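Local coordinates for protein irisin (Homo sapiens, PDB 4LSD) that is a muscle-derived hormone that probably induces browning of white adipose tissue, its fibronectin type III domain able to dimerise through a continuous intersubunit beta-sheet, at residues V30-K41 against T68-I79. Numbering follows the deposited sequence.
Sequences VVIGFAISQQKK and TEYIVHVQAISI
Tyr70 lies alongside Lys40, and its side chain is worth following outward. CB sits near Gln39 O, and CD1 comes closer to that carbonyl, 3.8 Å from Gln39 O. Farther along the ring, CE1 of Tyr70 rests 3.6 Å from CG of Lys40, while NE2 of Gln38 approaches the same CE1; that amide stands 78° from the ring plane. At the tip, the OH passes the CE methylene of Lys40 and is hydrogen-bonded to the backbone N of Glu65. With an alanine here, the lysine methylenes and the Gln38 amide would probably lose the ring they pack on, and the Glu65 N-H is likely to lose its acceptor.

Paired antiparallel backbones carry these side chains. Ile71 N reaches Gln39 O at 2.9 Å, Ser37 and His73 bond to each other in both directions, and Lys41 N closes the ladder on Glu69 O at 2.8 Å. The far end holds a classic beta bulge: Ile32 N bonds to Ile77 O at 2.9 Å, and Gly33 N shares that oxygen weakly at 3.3 Å.

On the face shared with Phe34, Ile36 lies beside Val74, its CG1 3.9 Å from CG2 of Val74. With chi1 at -85°, Ile36 holds CG2 anti to the backbone N, which brings that methyl to Val72 CG1. This apolar face packs on Trp23 of strand 19-24 and Cys59 of strand 58-61, as expected inside a fibronectin type III sandwich. Strands 31-40 and 69-78 are the central pair of their sheet, flanked by 89-92 beside 69-78 and by 46-52 beside 31-40, the strand carrying Arg47, which is required for dimerization.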
loop_
_atom_site.group_PDB
_atom_site.type_symbol
_atom_site.label_atom_id
_atom_site.label_comp_id
_atom_site.label_asym_id
_atom_site.label_seq_id
_atom_site.Cartn_x
_atom_site.Cartn_y
_atom_site.Cartn_z
ATOM N N VAL A 30 8.934 -19.951 -6.198
ATOM C CA VAL A 30 8.272 -20.008 -4.899
ATOM C C VAL A 30 7.589 -18.711 -4.427
ATOM O O VAL A 30 6.651 -18.748 -3.625
ATOM C CB VAL A 30 9.315 -20.483 -3.842
ATOM C CG1 VAL A 30 8.838 -20.216 -2.436
ATOM C CG2 VAL A 30 9.579 -21.975 -4.017
ATOM N N VAL A 31 8.063 -17.576 -4.928
ATOM C CA VAL A 31 7.549 -16.269 -4.545
ATOM C C VAL A 31 6.233 -15.871 -5.201
ATOM O O VAL A 31 6.166 -15.671 -6.408
ATOM C CB VAL A 31 8.630 -15.184 -4.802
ATOM C CG1 VAL A 31 8.069 -13.797 -4.583
ATOM C CG2 VAL A 31 9.805 -15.415 -3.842
ATOM N N ILE A 32 5.191 -15.746 -4.384
ATOM C CA ILE A 32 3.862 -15.375 -4.861
ATOM C C ILE A 32 3.472 -13.934 -4.548
ATOM O O ILE A 32 2.446 -13.448 -5.024
ATOM C CB ILE A 32 2.785 -16.302 -4.256
ATOM C CG1 ILE A 32 2.612 -16.030 -2.754
ATOM C CG2 ILE A 32 3.190 -17.753 -4.482
ATOM C CD1 ILE A 32 1.601 -16.947 -2.080
ATOM N N GLY A 33 4.291 -13.248 -3.761
ATOM C CA GLY A 33 3.970 -11.881 -3.408
ATOM C C GLY A 33 5.080 -11.162 -2.674
ATOM O O GLY A 33 6.227 -11.611 -2.638
ATOM N N PHE A 34 4.730 -10.035 -2.072
ATOM C CA PHE A 34 5.705 -9.242 -1.352
ATOM C C PHE A 34 5.055 -8.333 -0.320
ATOM O O PHE A 34 3.876 -8.004 -0.420
ATOM C CB PHE A 34 6.455 -8.367 -2.337
ATOM C CG PHE A 34 5.657 -7.184 -2.819
ATOM C CD1 PHE A 34 5.611 -6.006 -2.071
ATOM C CD2 PHE A 34 4.947 -7.245 -4.014
ATOM C CE1 PHE A 34 4.873 -4.910 -2.505
ATOM C CE2 PHE A 34 4.202 -6.153 -4.461
ATOM C CZ PHE A 34 4.165 -4.982 -3.707
ATOM N N ALA A 35 5.836 -7.913 0.667
ATOM C CA ALA A 35 5.352 -6.989 1.684
ATOM C C ALA A 35 6.415 -5.913 1.799
ATOM O O ALA A 35 7.603 -6.211 1.901
ATOM C CB ALA A 35 5.165 -7.692 3.011
ATOM N N ILE A 36 5.993 -4.657 1.755
ATOM C CA ILE A 36 6.928 -3.537 1.865
ATOM C C ILE A 36 6.565 -2.652 3.063
ATOM O O ILE A 36 5.388 -2.501 3.400
ATOM C CB ILE A 36 6.933 -2.666 0.573
ATOM C CG1 ILE A 36 7.896 -3.253 -0.458
ATOM C CG2 ILE A 36 7.353 -1.241 0.888
ATOM C CD1 ILE A 36 8.081 -2.376 -1.689
ATOM N N SER A 37 7.590 -2.093 3.712
ATOM C CA SER A 37 7.417 -1.191 4.857
ATOM C C SER A 37 8.047 0.109 4.455
ATOM O O SER A 37 9.129 0.130 3.868
ATOM C CB SER A 37 8.160 -1.662 6.107
ATOM O OG SER A 37 7.714 -2.924 6.544
ATOM N N GLN A 38 7.381 1.198 4.796
ATOM C CA GLN A 38 7.886 2.516 4.471
ATOM C C GLN A 38 7.730 3.449 5.654
ATOM O O GLN A 38 6.673 3.507 6.278
ATOM C CB GLN A 38 7.120 3.091 3.281
ATOM C CG GLN A 38 7.375 4.575 3.042
ATOM C CD GLN A 38 6.306 5.217 2.175
ATOM O OE1 GLN A 38 6.024 4.760 1.062
ATOM N NE2 GLN A 38 5.702 6.286 2.682
ATOM N N GLN A 39 8.794 4.167 5.977
ATOM C CA GLN A 39 8.743 5.139 7.054
ATOM C C GLN A 39 9.833 6.162 6.804
ATOM O O GLN A 39 10.851 5.857 6.186
ATOM C CB GLN A 39 8.913 4.472 8.428
ATOM C CG GLN A 39 10.105 3.588 8.555
ATOM C CD GLN A 39 10.215 2.962 9.938
ATOM O OE1 GLN A 39 9.496 2.017 10.273
ATOM N NE2 GLN A 39 11.118 3.493 10.750
ATOM N N LYS A 40 9.596 7.391 7.242
ATOM C CA LYS A 40 10.585 8.439 7.064
ATOM C C LYS A 40 11.735 8.166 8.021
ATOM O O LYS A 40 11.556 7.476 9.039
ATOM C CB LYS A 40 9.997 9.804 7.397
ATOM C CG LYS A 40 8.838 10.240 6.540
ATOM C CD LYS A 40 8.476 11.680 6.858
ATOM C CE LYS A 40 7.164 12.085 6.218
ATOM N NZ LYS A 40 6.713 13.411 6.731
ATOM N N LYS A 41 12.904 8.717 7.694
ATOM C CA LYS A 41 14.086 8.575 8.529
ATOM C C LYS A 41 13.614 9.070 9.907
ATOM O O LYS A 41 13.895 8.456 10.930
ATOM C CB LYS A 41 15.218 9.454 7.983
ATOM C CG LYS A 41 16.531 9.313 8.714
ATOM C CD LYS A 41 17.494 10.406 8.294
ATOM C CE LYS A 41 18.726 10.432 9.181
ATOM N NZ LYS A 41 19.437 9.126 9.173
ATOM N N THR A 68 12.782 14.779 1.526
ATOM C CA THR A 68 12.706 13.934 2.707
ATOM C C THR A 68 13.348 12.563 2.509
ATOM O O THR A 68 13.261 11.979 1.428
ATOM C CB THR A 68 11.235 13.738 3.082
ATOM O OG1 THR A 68 10.634 15.023 3.282
ATOM C CG2 THR A 68 11.091 12.892 4.329
ATOM N N GLU A 69 13.964 12.050 3.573
ATOM C CA GLU A 69 14.622 10.747 3.567
ATOM C C GLU A 69 13.704 9.618 4.042
ATOM O O GLU A 69 12.998 9.752 5.042
ATOM C CB GLU A 69 15.865 10.800 4.450
ATOM C CG GLU A 69 16.945 11.730 3.927
ATOM C CD GLU A 69 18.151 11.798 4.847
ATOM O OE1 GLU A 69 18.035 12.369 5.958
ATOM O OE2 GLU A 69 19.217 11.272 4.459
ATOM N N TYR A 70 13.733 8.500 3.325
ATOM C CA TYR A 70 12.896 7.351 3.646
ATOM C C TYR A 70 13.685 6.067 3.791
ATOM O O TYR A 70 14.803 5.945 3.301
ATOM C CB TYR A 70 11.857 7.144 2.552
ATOM C CG TYR A 70 10.735 8.149 2.560
ATOM C CD1 TYR A 70 9.564 7.903 3.276
ATOM C CD2 TYR A 70 10.836 9.343 1.853
ATOM C CE1 TYR A 70 8.522 8.817 3.284
ATOM C CE2 TYR A 70 9.799 10.268 1.856
ATOM C CZ TYR A 70 8.648 9.995 2.572
ATOM O OH TYR A 70 7.620 10.901 2.567
ATOM N N ILE A 71 13.082 5.104 4.467
ATOM C CA ILE A 71 13.693 3.810 4.657
ATOM C C ILE A 71 12.615 2.804 4.315
ATOM O O ILE A 71 11.533 2.806 4.895
ATOM C CB ILE A 71 14.154 3.599 6.092
ATOM C CG1 ILE A 71 15.083 4.739 6.503
ATOM C CG2 ILE A 71 14.889 2.267 6.200
ATOM C CD1 ILE A 71 15.591 4.617 7.911
ATOM N N VAL A 72 12.930 1.953 3.351
ATOM C CA VAL A 72 12.010 0.947 2.859
ATOM C C VAL A 72 12.617 -0.430 3.019
ATOM O O VAL A 72 13.803 -0.615 2.770
ATOM C CB VAL A 72 11.727 1.195 1.358
ATOM C CG1 VAL A 72 11.301 -0.093 0.660
ATOM C CG2 VAL A 72 10.664 2.267 1.204
ATOM N N HIS A 73 11.809 -1.398 3.437
ATOM C CA HIS A 73 12.285 -2.774 3.563
ATOM C C HIS A 73 11.340 -3.632 2.751
ATOM O O HIS A 73 10.129 -3.425 2.775
ATOM C CB HIS A 73 12.258 -3.274 5.011
ATOM C CG HIS A 73 13.278 -2.632 5.897
ATOM N ND1 HIS A 73 14.472 -3.230 6.223
ATOM C CD2 HIS A 73 13.275 -1.424 6.510
ATOM C CE1 HIS A 73 15.170 -2.416 7.001
ATOM N NE2 HIS A 73 14.465 -1.318 7.186
ATOM N N VAL A 74 11.889 -4.597 2.029
ATOM C CA VAL A 74 11.064 -5.478 1.228
ATOM C C VAL A 74 11.156 -6.876 1.808
ATOM O O VAL A 74 12.167 -7.247 2.391
ATOM C CB VAL A 74 11.536 -5.512 -0.238
ATOM C CG1 VAL A 74 10.557 -6.320 -1.082
ATOM C CG2 VAL A 74 11.663 -4.108 -0.774
ATOM N N GLN A 75 10.087 -7.646 1.660
ATOM C CA GLN A 75 10.039 -9.021 2.153
ATOM C C GLN A 75 9.365 -9.858 1.066
ATOM O O GLN A 75 8.533 -9.346 0.322
ATOM C CB GLN A 75 9.218 -9.093 3.437
ATOM C CG GLN A 75 8.889 -10.507 3.864
ATOM C CD GLN A 75 7.913 -10.535 5.012
ATOM O OE1 GLN A 75 8.198 -11.087 6.072
ATOM N NE2 GLN A 75 6.751 -9.931 4.811
ATOM N N ALA A 76 9.714 -11.134 0.954
ATOM C CA ALA A 76 9.103 -11.969 -0.069
ATOM C C ALA A 76 8.139 -12.971 0.549
ATOM O O ALA A 76 8.450 -13.610 1.553
ATOM C CB ALA A 76 10.176 -12.690 -0.869
ATOM N N ILE A 77 6.967 -13.108 -0.067
ATOM C CA ILE A 77 5.934 -14.014 0.430
ATOM C C ILE A 77 5.884 -15.292 -0.388
ATOM O O ILE A 77 5.896 -15.254 -1.612
ATOM C CB ILE A 77 4.524 -13.383 0.343
ATOM C CG1 ILE A 77 4.544 -11.939 0.850
ATOM C CG2 ILE A 77 3.532 -14.228 1.134
ATOM C CD1 ILE A 77 4.671 -11.806 2.328
ATOM N N SER A 78 5.803 -16.420 0.298
ATOM C CA SER A 78 5.719 -17.720 -0.351
ATOM C C SER A 78 4.372 -18.296 0.064
ATOM O O SER A 78 3.684 -17.704 0.894
ATOM C CB SER A 78 6.852 -18.617 0.143
ATOM O OG SER A 78 6.461 -19.974 0.148
ATOM N N ILE A 79 3.985 -19.436 -0.500
ATOM C CA ILE A 79 2.709 -20.041 -0.119
ATOM C C ILE A 79 2.886 -20.711 1.245
ATOM O O ILE A 79 1.927 -20.898 1.990
ATOM C CB ILE A 79 2.241 -21.115 -1.131
ATOM C CG1 ILE A 79 0.800 -21.529 -0.827
ATOM C CG2 ILE A 79 3.116 -22.363 -1.022
ATOM C CD1 ILE A 79 -0.211 -20.467 -1.161
HETATM O O HOH W 1 4.937 -20.519 -2.973
#